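Local coordinates for protein Non-reducing end alpha-L-arabinofuranosidase BoGH43B (Bacteroides ovatus, PDB 5JOZ) that removes terminal non-reducing alpha-L-arabinofuranosyl residues from xyloglucan branches, turning S units into X units during xyloglucan breakdown, at residues F5-P17 / Y263-V275. Numbering follows the deposited sequence.
Sequences FRNPIITGMNPDP and YQHLGRETFLAPV
P8, which follows a cis peptide bond, lays CB over one face of the F271 ring, a CH-pi contact 4.0 Å from CB to the ring centroid. P15 CB covers one face of the R268 guanidinium, 3.6 Å from NH2. At the in-plane edge of the F5 ring lie N7 OD1 and L272 O. The N7 amide pairs with L272 through its two ends: OD1 accepts from L272 N, and ND2 gives a nearly straight bond (170°) to L272 O, 2.9 Å away. I9 and I10 share T270 as partner in a classic bulge, both N-H groups bonding weakly to T270 O. T270 OG1, beside its own backbone N (chi1 -65°), donates in the carbonyl plane to N14 O at 2.7 Å. E269 reaches out extended, and its OE2 takes G12 N on the anti side as well as a salt bridge from R257. Strand 269-275 belongs to one four-stranded blade of the GH43 five-bladed propeller. D16, the inferred proton acceptor near D126 and E176, is held by S31 OG, hydrogen-bonded to OD2; R268, whose NH2 donates to F476 O, adds a long salt bridge, NH1 to D16 OD1 3.9 Å, with no N-H aimed at the oxygen.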
loop_
_atom_site.group_PDB
_atom_site.type_symbol
_atom_site.label_atom_id
_atom_site.label_comp_id
_atom_site.label_asym_id
_atom_site.label_seq_id
_atom_site.Cartn_x
_atom_site.Cartn_y
_atom_site.Cartn_z
ATOM N N PHE A 5 0.316 -19.718 -11.775
ATOM C CA PHE A 5 -0.323 -18.729 -10.902
ATOM C C PHE A 5 -0.751 -17.565 -11.759
ATOM O O PHE A 5 -0.207 -17.380 -12.839
ATOM C CB PHE A 5 0.617 -18.275 -9.770
ATOM C CG PHE A 5 1.770 -17.451 -10.244
ATOM C CD1 PHE A 5 2.919 -18.064 -10.722
ATOM C CD2 PHE A 5 1.694 -16.066 -10.253
ATOM C CE1 PHE A 5 3.979 -17.313 -11.186
ATOM C CE2 PHE A 5 2.753 -15.306 -10.713
ATOM C CZ PHE A 5 3.902 -15.931 -11.186
ATOM N N ARG A 6 -1.737 -16.813 -11.273
ATOM C CA ARG A 6 -2.244 -15.623 -11.943
ATOM C C ARG A 6 -1.699 -14.406 -11.208
ATOM O O ARG A 6 -1.718 -14.369 -9.976
ATOM C CB ARG A 6 -3.788 -15.588 -11.912
ATOM N N ASN A 7 -1.192 -13.441 -11.974
ATOM C CA ASN A 7 -0.871 -12.111 -11.470
ATOM C C ASN A 7 -2.168 -11.273 -11.367
ATOM O O ASN A 7 -3.123 -11.524 -12.108
ATOM C CB ASN A 7 0.133 -11.385 -12.387
ATOM C CG ASN A 7 1.594 -11.591 -11.978
ATOM O OD1 ASN A 7 1.951 -11.503 -10.801
ATOM N ND2 ASN A 7 2.453 -11.834 -12.965
ATOM N N PRO A 8 -2.215 -10.279 -10.476
ATOM C CA PRO A 8 -1.126 -9.942 -9.540
ATOM C C PRO A 8 -1.098 -10.853 -8.329
ATOM O O PRO A 8 -2.102 -11.475 -8.012
ATOM C CB PRO A 8 -1.458 -8.511 -9.091
ATOM C CG PRO A 8 -2.681 -8.103 -9.847
ATOM C CD PRO A 8 -3.336 -9.331 -10.386
ATOM N N ILE A 9 0.043 -10.895 -7.644
ATOM C CA ILE A 9 0.203 -11.750 -6.454
ATOM C C ILE A 9 -0.309 -11.098 -5.161
ATOM O O ILE A 9 -0.756 -11.795 -4.251
ATOM C CB ILE A 9 1.654 -12.270 -6.290
ATOM C CG1 ILE A 9 2.685 -11.138 -6.350
ATOM C CG2 ILE A 9 1.968 -13.309 -7.364
ATOM C CD1 ILE A 9 3.916 -11.431 -5.548
ATOM N N ILE A 10 -0.269 -9.770 -5.080
ATOM C CA ILE A 10 -0.870 -9.055 -3.958
ATOM C C ILE A 10 -1.648 -7.875 -4.516
ATOM O O ILE A 10 -1.079 -7.004 -5.175
ATOM C CB ILE A 10 0.174 -8.570 -2.917
ATOM C CG1 ILE A 10 1.285 -9.619 -2.707
ATOM C CG2 ILE A 10 -0.532 -8.263 -1.603
ATOM C CD1 ILE A 10 2.381 -9.204 -1.740
ATOM N N THR A 11 -2.946 -7.852 -4.230
ATOM C CA THR A 11 -3.885 -6.900 -4.831
ATOM C C THR A 11 -4.208 -5.775 -3.879
ATOM O O THR A 11 -3.838 -5.833 -2.717
ATOM C CB THR A 11 -5.197 -7.610 -5.227
ATOM O OG1 THR A 11 -5.735 -8.276 -4.093
ATOM C CG2 THR A 11 -4.935 -8.629 -6.301
ATOM N N GLY A 12 -4.910 -4.754 -4.370
ATOM C CA GLY A 12 -5.178 -3.546 -3.581
ATOM C C GLY A 12 -3.897 -2.737 -3.457
ATOM O O GLY A 12 -2.849 -3.140 -3.975
ATOM N N MET A 13 -3.973 -1.599 -2.774
ATOM C CA MET A 13 -2.860 -0.667 -2.756
ATOM C C MET A 13 -1.676 -1.296 -2.049
ATOM O O MET A 13 -1.686 -1.451 -0.833
ATOM C CB MET A 13 -3.242 0.658 -2.107
ATOM C CG MET A 13 -2.193 1.745 -2.334
ATOM S SD MET A 13 -2.009 2.890 -0.971
ATOM C CE MET A 13 -1.597 1.795 0.383
ATOM N N ASN A 14 -0.673 -1.663 -2.852
ATOM C CA ASN A 14 0.520 -2.380 -2.409
ATOM C C ASN A 14 1.713 -2.038 -3.333
ATOM O O ASN A 14 2.282 -2.903 -4.001
ATOM C CB ASN A 14 0.244 -3.890 -2.381
ATOM C CG ASN A 14 -0.301 -4.363 -1.038
ATOM O OD1 ASN A 14 0.359 -4.218 -0.013
ATOM N ND2 ASN A 14 -1.505 -4.935 -1.040
ATOM N N PRO A 15 2.097 -0.763 -3.370
ATOM C CA PRO A 15 3.138 -0.346 -4.294
ATOM C C PRO A 15 4.567 -0.554 -3.784
ATOM O O PRO A 15 4.791 -0.794 -2.594
ATOM C CB PRO A 15 2.863 1.164 -4.460
ATOM C CG PRO A 15 1.848 1.536 -3.417
ATOM C CD PRO A 15 1.679 0.357 -2.513
ATOM N N ASP A 16 5.517 -0.435 -4.711
ATOM C CA ASP A 16 6.959 -0.362 -4.409
ATOM C C ASP A 16 7.448 -1.608 -3.664
ATOM O O ASP A 16 8.083 -1.490 -2.606
ATOM C CB ASP A 16 7.274 0.907 -3.600
ATOM C CG ASP A 16 6.879 2.182 -4.318
ATOM O OD1 ASP A 16 7.260 2.346 -5.490
ATOM O OD2 ASP A 16 6.221 3.047 -3.697
ATOM N N PRO A 17 7.138 -2.807 -4.202
ATOM C CA PRO A 17 7.430 -4.021 -3.457
ATOM C C PRO A 17 8.922 -4.229 -3.280
ATOM O O PRO A 17 9.669 -4.066 -4.258
ATOM C CB PRO A 17 6.829 -5.127 -4.337
ATOM C CG PRO A 17 6.875 -4.580 -5.716
ATOM C CD PRO A 17 6.593 -3.115 -5.538
ATOM N N TYR A 263 -8.393 4.106 -16.687
ATOM C CA TYR A 263 -8.222 4.564 -15.305
ATOM C C TYR A 263 -8.027 3.420 -14.288
ATOM O O TYR A 263 -8.432 2.277 -14.526
ATOM C CB TYR A 263 -9.408 5.461 -14.907
ATOM C CG TYR A 263 -10.772 4.800 -14.978
ATOM C CD1 TYR A 263 -11.285 4.098 -13.890
ATOM C CD2 TYR A 263 -11.558 4.893 -16.128
ATOM C CE1 TYR A 263 -12.533 3.497 -13.943
ATOM C CE2 TYR A 263 -12.807 4.293 -16.199
ATOM C CZ TYR A 263 -13.297 3.592 -15.105
ATOM O OH TYR A 263 -14.542 2.985 -15.165
ATOM N N GLN A 264 -7.366 3.734 -13.171
ATOM C CA GLN A 264 -7.136 2.761 -12.099
ATOM C C GLN A 264 -7.469 3.373 -10.746
ATOM O O GLN A 264 -7.065 4.498 -10.437
ATOM C CB GLN A 264 -5.695 2.181 -12.158
ATOM C CG GLN A 264 -4.560 3.098 -11.710
ATOM C CD GLN A 264 -4.279 3.055 -10.218
ATOM O OE1 GLN A 264 -4.941 2.339 -9.477
ATOM N NE2 GLN A 264 -3.284 3.822 -9.774
ATOM N N HIS A 265 -8.205 2.617 -9.939
ATOM C CA HIS A 265 -8.625 3.073 -8.604
ATOM C C HIS A 265 -8.185 2.181 -7.450
ATOM O O HIS A 265 -8.144 2.656 -6.323
ATOM C CB HIS A 265 -10.139 3.314 -8.548
ATOM C CG HIS A 265 -10.977 2.091 -8.762
ATOM N ND1 HIS A 265 -11.139 1.501 -9.997
ATOM C CD2 HIS A 265 -11.747 1.380 -7.903
ATOM C CE1 HIS A 265 -11.947 0.461 -9.884
ATOM N NE2 HIS A 265 -12.331 0.367 -8.623
ATOM N N LEU A 266 -7.842 0.916 -7.712
ATOM C CA LEU A 266 -7.356 0.029 -6.661
ATOM C C LEU A 266 -5.940 0.372 -6.194
ATOM O O LEU A 266 -5.535 -0.067 -5.119
ATOM C CB LEU A 266 -7.387 -1.433 -7.107
ATOM C CG LEU A 266 -8.699 -2.025 -7.638
ATOM C CD1 LEU A 266 -8.545 -3.533 -7.785
ATOM C CD2 LEU A 266 -9.890 -1.694 -6.750
ATOM N N GLY A 267 -5.192 1.136 -6.992
ATOM C CA GLY A 267 -3.829 1.527 -6.643
ATOM C C GLY A 267 -2.806 0.688 -7.390
ATOM O O GLY A 267 -3.157 -0.153 -8.227
ATOM N N ARG A 268 -1.533 0.925 -7.110
ATOM C CA ARG A 268 -0.492 0.120 -7.712
ATOM C C ARG A 268 -0.371 -1.178 -6.874
ATOM O O ARG A 268 -0.301 -1.154 -5.645
ATOM C CB ARG A 268 0.814 0.913 -7.838
ATOM C CG ARG A 268 0.693 2.153 -8.741
ATOM C CD ARG A 268 1.859 3.125 -8.570
ATOM N NE ARG A 268 1.910 3.704 -7.210
ATOM C CZ ARG A 268 3.007 4.161 -6.595
ATOM N NH1 ARG A 268 4.206 4.145 -7.179
ATOM N NH2 ARG A 268 2.906 4.640 -5.362
ATOM N N GLU A 269 -0.416 -2.304 -7.572
ATOM C CA GLU A 269 -0.419 -3.632 -6.977
ATOM C C GLU A 269 0.930 -4.316 -7.247
ATOM O O GLU A 269 1.748 -3.794 -8.000
ATOM C CB GLU A 269 -1.595 -4.416 -7.571
ATOM C CG GLU A 269 -2.922 -3.759 -7.220
ATOM C CD GLU A 269 -4.122 -4.329 -7.951
ATOM O OE1 GLU A 269 -4.270 -4.046 -9.158
ATOM O OE2 GLU A 269 -4.946 -5.017 -7.301
ATOM N N THR A 270 1.135 -5.487 -6.643
ATOM C CA THR A 270 2.398 -6.203 -6.699
ATOM C C THR A 270 2.304 -7.422 -7.605
ATOM O O THR A 270 1.394 -8.220 -7.485
ATOM C CB THR A 270 2.838 -6.632 -5.292
ATOM O OG1 THR A 270 3.118 -5.468 -4.513
ATOM C CG2 THR A 270 4.097 -7.498 -5.333
ATOM N N PHE A 271 3.303 -7.567 -8.468
ATOM C CA PHE A 271 3.352 -8.582 -9.505
ATOM C C PHE A 271 4.606 -9.437 -9.332
ATOM O O PHE A 271 5.551 -9.053 -8.631
ATOM C CB PHE A 271 3.366 -7.913 -10.885
ATOM C CG PHE A 271 2.095 -7.171 -11.216
ATOM C CD1 PHE A 271 1.840 -5.921 -10.672
ATOM C CD2 PHE A 271 1.148 -7.734 -12.066
ATOM C CE1 PHE A 271 0.666 -5.242 -10.966
ATOM C CE2 PHE A 271 -0.026 -7.067 -12.367
ATOM C CZ PHE A 271 -0.269 -5.812 -11.819
ATOM N N LEU A 272 4.601 -10.590 -9.995
ATOM C CA LEU A 272 5.691 -11.569 -9.937
ATOM C C LEU A 272 6.039 -11.998 -11.353
ATOM O O LEU A 272 5.138 -12.343 -12.127
ATOM C CB LEU A 272 5.246 -12.791 -9.130
ATOM C CG LEU A 272 6.262 -13.914 -8.883
ATOM C CD1 LEU A 272 7.464 -13.391 -8.096
ATOM C CD2 LEU A 272 5.587 -15.037 -8.119
ATOM N N ALA A 273 7.325 -11.973 -11.703
ATOM C CA ALA A 273 7.757 -12.443 -13.019
ATOM C C ALA A 273 9.099 -13.185 -12.962
ATOM O O ALA A 273 9.980 -12.797 -12.200
ATOM C CB ALA A 273 7.829 -11.275 -13.992
ATOM N N PRO A 274 9.255 -14.250 -13.774
ATOM C CA PRO A 274 10.520 -14.954 -13.842
ATOM C C PRO A 274 11.543 -14.139 -14.628
ATOM O O PRO A 274 11.198 -13.511 -15.626
ATOM C CB PRO A 274 10.161 -16.239 -14.589
ATOM C CG PRO A 274 9.057 -15.830 -15.508
ATOM C CD PRO A 274 8.313 -14.730 -14.808
ATOM N N VAL A 275 12.781 -14.145 -14.143
ATOM C CA VAL A 275 13.889 -13.407 -14.737
ATOM C C VAL A 275 14.877 -14.421 -15.298
ATOM O O VAL A 275 15.283 -15.345 -14.606
ATOM C CB VAL A 275 14.588 -12.531 -13.671
ATOM C CG1 VAL A 275 15.831 -11.844 -14.236
ATOM C CG2 VAL A 275 13.610 -11.508 -13.123
HETATM O O HOH W 1 -6.618 -0.263 -2.666
#